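Local coordinates for protein amine Dehydrogenase (Pseudomonas putida, PDB 1JMX) that probably transfers electrons through its two covalently bound c-type hemes, as the alpha subunit of a quinohemoprotein amine dehydrogenase, at residues P372-A377 and E478-V483; K417-N422 and K465-L470. One frame throughout, in Å; residues are numbered along the deposited sequence.

How the contacts relate
Contacts 1 and 2 belong to the same mixed beta sheet, within domain IV of the alpha subunit. Their centres are about 10 Å apart. Along the chain, contact 2 is nested inside the loop that contact 1 closes: strand 367-378 comes first, then 406-420, 462-470 and 476-484. Strands 462-470 and 476-484 are antiparallel neighbours and join the two contacts. Gly-479 N probably donates a hydrogen bond to Val-466 O at 2.7 Å, and Met-481 packs on Val-466 beside it. Four strands are thus paired in the order 367-378, 476-484, 462-470, 406-420. Both contacts join strands of this sheet and lie away from the heme sites.

Contact 1 of 2, residues P372-A377 and E478-V483; sequences PAFSIA and EGHMIV
Phe-374 and His-480 both hold CG anti to the backbone N (chi1 -179° and -173°). As partners in the parallel register they leave the same face of the sheet, and the matching torsions lay their rings side by side. The Phe-374 ring turns an edge to the face of His-480 in an offset edge-to-face pair, with planes at 65°. Phe-374 CD1 is 3.7 Å from His-480 ND1, while CE1 lies over the imidazole, toward its rim. The His-480 ring is tied down at its other nitrogen, NE2, which is hydrogen-bonded to Asn-463. Ile-482 has an extended side chain that brings its CD1 to the edge of the Phe-374 ring, 4.0 Å from Phe-374 CE1. Ile-376 CD1 packs beside Ile-482 CB. An apolar side chain of another protein chain packs against this face at Phe-374. An alanine in place of Phe-374 would remove the ring and would probably loosen His-480, Ile-482 and the packing with that chain.

The opposite face carries Ser-375, Ala-377, Met-481 and Val-483. Ser-375 OG sits in the crowded position between its own N and carbonyl carbon, and is hydrogen-bonded to a water at 3.0 Å. The same water donates to His-480 O at 2.7 Å and to Pro-372 O at 2.9 Å. Met-481 runs out extended as far as SD, which lies 3.9 Å from Ala-377 CB.

The backbone bonds zigzag. His-480 N donates to Ala-373 O at 2.9 Å, and His-480 O accepts from Ser-375 N. Ile-482 repeats the pattern, its N donating to Ser-375 O and its O accepting from Ala-377 N at 2.9 Å. This is a regular parallel beta ladder. It joins the first and last strands of domain IV, consistent with the immunoglobulin-like fold expected of its E-set family.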
loop_
_atom_site.group_PDB
_atom_site.type_symbol
_atom_site.label_atom_id
_atom_site.label_comp_id
_atom_site.label_asym_id
_atom_site.label_seq_id
_atom_site.Cartn_x
_atom_site.Cartn_y
_atom_site.Cartn_z
ATOM N N PRO A 372 1.001 8.043 -19.599
ATOM C CA PRO A 372 -0.272 7.477 -19.131
ATOM C C PRO A 372 -1.271 8.566 -18.715
ATOM O O PRO A 372 -0.872 9.659 -18.306
ATOM C CB PRO A 372 0.166 6.632 -17.934
ATOM C CG PRO A 372 1.289 7.424 -17.370
ATOM C CD PRO A 372 2.067 7.800 -18.609
ATOM N N ALA A 373 -2.563 8.265 -18.832
ATOM C CA ALA A 373 -3.618 9.220 -18.472
ATOM C C ALA A 373 -3.610 9.506 -16.970
ATOM O O ALA A 373 -3.894 10.625 -16.545
ATOM C CB ALA A 373 -4.981 8.696 -18.912
ATOM N N PHE A 374 -3.306 8.473 -16.183
ATOM C CA PHE A 374 -3.217 8.569 -14.728
ATOM C C PHE A 374 -1.968 7.821 -14.257
ATOM O O PHE A 374 -1.669 6.731 -14.731
ATOM C CB PHE A 374 -4.460 7.979 -14.056
ATOM C CG PHE A 374 -4.429 8.067 -12.551
ATOM C CD1 PHE A 374 -4.624 9.287 -11.908
ATOM C CD2 PHE A 374 -4.182 6.937 -11.775
ATOM C CE1 PHE A 374 -4.575 9.386 -10.515
ATOM C CE2 PHE A 374 -4.131 7.022 -10.378
ATOM C CZ PHE A 374 -4.328 8.248 -9.749
ATOM N N SER A 375 -1.226 8.424 -13.334
ATOM C CA SER A 375 -0.014 7.799 -12.822
ATOM C C SER A 375 0.350 8.291 -11.427
ATOM O O SER A 375 -0.158 9.308 -10.957
ATOM C CB SER A 375 1.160 8.028 -13.783
ATOM O OG SER A 375 1.543 9.390 -13.824
ATOM N N ILE A 376 1.256 7.572 -10.781
ATOM C CA ILE A 376 1.696 7.909 -9.436
ATOM C C ILE A 376 3.197 8.197 -9.374
ATOM O O ILE A 376 4.017 7.356 -9.741
ATOM C CB ILE A 376 1.376 6.747 -8.429
ATOM C CG1 ILE A 376 -0.134 6.503 -8.344
ATOM C CG2 ILE A 376 1.981 7.031 -7.049
ATOM C CD1 ILE A 376 -0.909 7.654 -7.773
ATOM N N ALA A 377 3.535 9.400 -8.920
ATOM C CA ALA A 377 4.921 9.819 -8.733
ATOM C C ALA A 377 5.127 9.778 -7.221
ATOM O O ALA A 377 4.175 9.951 -6.464
ATOM C CB ALA A 377 5.121 11.235 -9.261
ATOM N N GLU A 478 -4.298 16.545 -21.873
ATOM C CA GLU A 478 -4.280 16.600 -20.417
ATOM C C GLU A 478 -4.202 15.250 -19.707
ATOM O O GLU A 478 -4.912 14.304 -20.050
ATOM C CB GLU A 478 -5.520 17.335 -19.937
ATOM C CG GLU A 478 -5.218 18.610 -19.215
ATOM C CD GLU A 478 -6.439 19.492 -19.059
ATOM O OE1 GLU A 478 -7.514 18.966 -18.672
ATOM O OE2 GLU A 478 -6.318 20.715 -19.331
ATOM N N GLY A 479 -3.376 15.199 -18.669
ATOM C CA GLY A 479 -3.208 13.988 -17.891
ATOM C C GLY A 479 -3.353 14.313 -16.415
ATOM O O GLY A 479 -3.440 15.480 -16.035
ATOM N N HIS A 480 -3.398 13.275 -15.587
ATOM C CA HIS A 480 -3.538 13.441 -14.149
ATOM C C HIS A 480 -2.439 12.686 -13.426
ATOM O O HIS A 480 -2.285 11.478 -13.596
ATOM C CB HIS A 480 -4.904 12.929 -13.683
ATOM C CG HIS A 480 -5.200 13.203 -12.239
ATOM N ND1 HIS A 480 -6.258 12.623 -11.574
ATOM C CD2 HIS A 480 -4.592 14.011 -11.339
ATOM C CE1 HIS A 480 -6.293 13.062 -10.331
ATOM N NE2 HIS A 480 -5.292 13.906 -10.165
ATOM N N MET A 481 -1.686 13.412 -12.611
ATOM C CA MET A 481 -0.608 12.822 -11.840
ATOM C C MET A 481 -0.698 13.214 -10.371
ATOM O O MET A 481 -0.991 14.358 -10.034
ATOM C CB MET A 481 0.751 13.255 -12.399
ATOM C CG MET A 481 1.936 12.761 -11.578
ATOM S SD MET A 481 3.523 13.425 -12.077
ATOM C CE MET A 481 3.257 15.168 -11.826
ATOM N N ILE A 482 -0.480 12.238 -9.499
ATOM C CA ILE A 482 -0.476 12.475 -8.061
ATOM C C ILE A 482 0.925 12.128 -7.555
ATOM O O ILE A 482 1.458 11.063 -7.862
ATOM C CB ILE A 482 -1.533 11.611 -7.321
ATOM C CG1 ILE A 482 -2.939 12.137 -7.600
ATOM C CG2 ILE A 482 -1.269 11.610 -5.829
ATOM C CD1 ILE A 482 -4.018 11.257 -7.063
ATOM N N VAL A 483 1.550 13.080 -6.870
ATOM C CA VAL A 483 2.872 12.874 -6.303
ATOM C C VAL A 483 2.627 12.564 -4.839
ATOM O O VAL A 483 2.075 13.393 -4.117
ATOM C CB VAL A 483 3.743 14.141 -6.394
ATOM C CG1 VAL A 483 5.136 13.857 -5.872
ATOM C CG2 VAL A 483 3.804 14.643 -7.826
HETATM O O HOH W 1 -0.618 10.639 -15.537
#

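Contact 2 of 2, residues K417-N422 and K465-L470; sequences KVEPFN and KVIATL
The Phe-421 ring meets Lys-465 at its edge: CB of Lys-465 lies near the ring plane, 4.3 Å from Phe-421 CD1. The same ring stacks with His-480 of the next strand. The Glu-419 carboxylate is a second flat group at the contact. Its OE1 rests 3.6 Å from Ile-467 CG1, and the two side chains cross at about a right angle. Its OE2 makes a salt bridge to Lys-417 NZ at 3.5 Å, along the same strand.

Lys-417 reaches that carboxylate by a bend at the end of its chain (chi4 58°). The chain runs alongside Ile-467, and NZ comes to 3.1 Å from Ile-467 CG2, a tight approach of an ammonium group to a methyl. Lys-465 bends at chi3 and brings its CE near OE1 of Glu-419. Its NZ stays 4.2 Å from that oxygen, beyond a salt bridge. The positive charge may still help to keep Glu-419 ionised.

Four backbone bonds hold the strands together. Lys-417 and Ile-467 form a hydrogen-bonded antiparallel pair, bonded in both directions. Ile-467 N stands above the carbonyl plane of Lys-417, 28° out of it. Glu-419 and Lys-465 form a second such pair. There Lys-465 N comes nearly along the C=O axis of Glu-419, at 2.7 Å from its O. Val-418 and Val-466 form the non-hydrogen-bonded pair between them, and Val-418 CA is 3.4 Å from Lys-465 O. The short strand axes run at 142°, so the pair is strongly twisted.

Val-466, on the face opposite the charged side chains, packs on Trp-416 and on Phe-393 of strand 391-400. Beyond Phe-421, Asn-422 is the N-cap of helix 423-427, its OD1 bonded to Ala-425 N. Strand 476-484 pairs with 462-470 along its other edge.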
loop_
_atom_site.group_PDB
_atom_site.type_symbol
_atom_site.label_atom_id
_atom_site.label_comp_id
_atom_site.label_asym_id
_atom_site.label_seq_id
_atom_site.Cartn_x
_atom_site.Cartn_y
_atom_site.Cartn_z
ATOM N N LYS A 417 4.044 20.911 -19.123
ATOM C CA LYS A 417 3.885 21.740 -17.949
ATOM C C LYS A 417 2.948 21.070 -16.955
ATOM O O LYS A 417 2.276 20.087 -17.262
ATOM C CB LYS A 417 3.408 23.156 -18.285
ATOM C CG LYS A 417 2.032 23.263 -18.887
ATOM C CD LYS A 417 1.663 24.737 -19.037
ATOM C CE LYS A 417 0.622 24.959 -20.130
ATOM N NZ LYS A 417 -0.614 24.181 -19.858
ATOM N N VAL A 418 2.924 21.628 -15.755
ATOM C CA VAL A 418 2.116 21.128 -14.662
ATOM C C VAL A 418 1.218 22.250 -14.123
ATOM O O VAL A 418 1.633 23.412 -14.045
ATOM C CB VAL A 418 3.066 20.565 -13.559
ATOM C CG1 VAL A 418 2.553 20.878 -12.159
ATOM C CG2 VAL A 418 3.252 19.069 -13.760
ATOM N N GLU A 419 -0.025 21.906 -13.800
ATOM C CA GLU A 419 -0.975 22.868 -13.254
ATOM C C GLU A 419 -1.732 22.210 -12.120
ATOM O O GLU A 419 -1.893 20.998 -12.112
ATOM C CB GLU A 419 -1.981 23.285 -14.321
ATOM C CG GLU A 419 -1.343 23.714 -15.614
ATOM C CD GLU A 419 -2.297 24.470 -16.498
ATOM O OE1 GLU A 419 -3.404 23.941 -16.793
ATOM O OE2 GLU A 419 -1.931 25.602 -16.891
ATOM N N PRO A 420 -2.196 23.002 -11.136
ATOM C CA PRO A 420 -2.947 22.463 -9.999
ATOM C C PRO A 420 -4.151 21.701 -10.529
ATOM O O PRO A 420 -4.828 22.172 -11.446
ATOM C CB PRO A 420 -3.399 23.721 -9.272
ATOM C CG PRO A 420 -2.284 24.674 -9.540
ATOM C CD PRO A 420 -2.017 24.456 -10.998
ATOM N N PHE A 421 -4.393 20.508 -9.995
ATOM C CA PHE A 421 -5.523 19.711 -10.443
ATOM C C PHE A 421 -6.846 20.260 -9.904
ATOM O O PHE A 421 -7.878 20.188 -10.573
ATOM C CB PHE A 421 -5.352 18.254 -10.017
ATOM C CG PHE A 421 -6.395 17.334 -10.583
ATOM C CD1 PHE A 421 -6.294 16.871 -11.896
ATOM C CD2 PHE A 421 -7.473 16.924 -9.809
ATOM C CE1 PHE A 421 -7.253 16.010 -12.430
ATOM C CE2 PHE A 421 -8.443 16.061 -10.334
ATOM C CZ PHE A 421 -8.331 15.603 -11.648
ATOM N N ASN A 422 -6.817 20.786 -8.687
ATOM C CA ASN A 422 -8.020 21.329 -8.080
ATOM C C ASN A 422 -7.749 22.575 -7.249
ATOM O O ASN A 422 -6.598 22.992 -7.086
ATOM C CB ASN A 422 -8.754 20.257 -7.250
ATOM C CG ASN A 422 -7.879 19.630 -6.171
ATOM O OD1 ASN A 422 -7.038 20.292 -5.562
ATOM N ND2 ASN A 422 -8.078 18.341 -5.930
ATOM N N LYS A 465 -2.024 18.331 -12.702
ATOM C CA LYS A 465 -2.612 18.182 -14.022
ATOM C C LYS A 465 -1.434 18.307 -14.975
ATOM O O LYS A 465 -0.708 19.295 -14.946
ATOM C CB LYS A 465 -3.640 19.290 -14.274
ATOM C CG LYS A 465 -4.588 19.002 -15.418
ATOM C CD LYS A 465 -5.886 19.800 -15.299
ATOM C CE LYS A 465 -5.637 21.312 -15.314
ATOM N NZ LYS A 465 -6.917 22.085 -15.489
ATOM N N VAL A 466 -1.204 17.257 -15.749
ATOM C CA VAL A 466 -0.100 17.211 -16.698
ATOM C C VAL A 466 -0.542 17.694 -18.076
ATOM O O VAL A 466 -1.319 17.022 -18.751
ATOM C CB VAL A 466 0.458 15.775 -16.786
ATOM C CG1 VAL A 466 1.514 15.671 -17.867
ATOM C CG2 VAL A 466 1.034 15.364 -15.434
ATOM N N ILE A 467 -0.036 18.856 -18.490
ATOM C CA ILE A 467 -0.398 19.435 -19.786
ATOM C C ILE A 467 0.689 19.296 -20.846
ATOM O O ILE A 467 1.821 19.735 -20.651
ATOM C CB ILE A 467 -0.724 20.956 -19.677
ATOM C CG1 ILE A 467 -1.582 21.249 -18.445
ATOM C CG2 ILE A 467 -1.429 21.438 -20.951
ATOM C CD1 ILE A 467 -2.884 20.561 -18.444
ATOM N N ALA A 468 0.322 18.683 -21.967
ATOM C CA ALA A 468 1.222 18.517 -23.103
ATOM C C ALA A 468 0.670 19.387 -24.228
ATOM O O ALA A 468 -0.539 19.417 -24.459
ATOM C CB ALA A 468 1.259 17.069 -23.555
ATOM N N THR A 469 1.541 20.140 -24.886
ATOM C CA THR A 469 1.108 20.984 -25.989
ATOM C C THR A 469 1.976 20.634 -27.185
ATOM O O THR A 469 3.193 20.796 -27.152
ATOM C CB THR A 469 1.196 22.487 -25.650
ATOM O OG1 THR A 469 2.547 22.834 -25.350
ATOM C CG2 THR A 469 0.335 22.822 -24.451
ATOM N N LEU A 470 1.340 20.080 -28.209
ATOM C CA LEU A 470 2.029 19.662 -29.414
ATOM C C LEU A 470 2.856 20.742 -30.104
ATOM O O LEU A 470 2.425 21.886 -30.248
ATOM C CB LEU A 470 1.029 19.060 -30.390
ATOM C CG LEU A 470 1.237 17.580 -30.680
ATOM C CD1 LEU A 470 1.432 16.815 -29.381
ATOM C CD2 LEU A 470 0.051 17.050 -31.473
#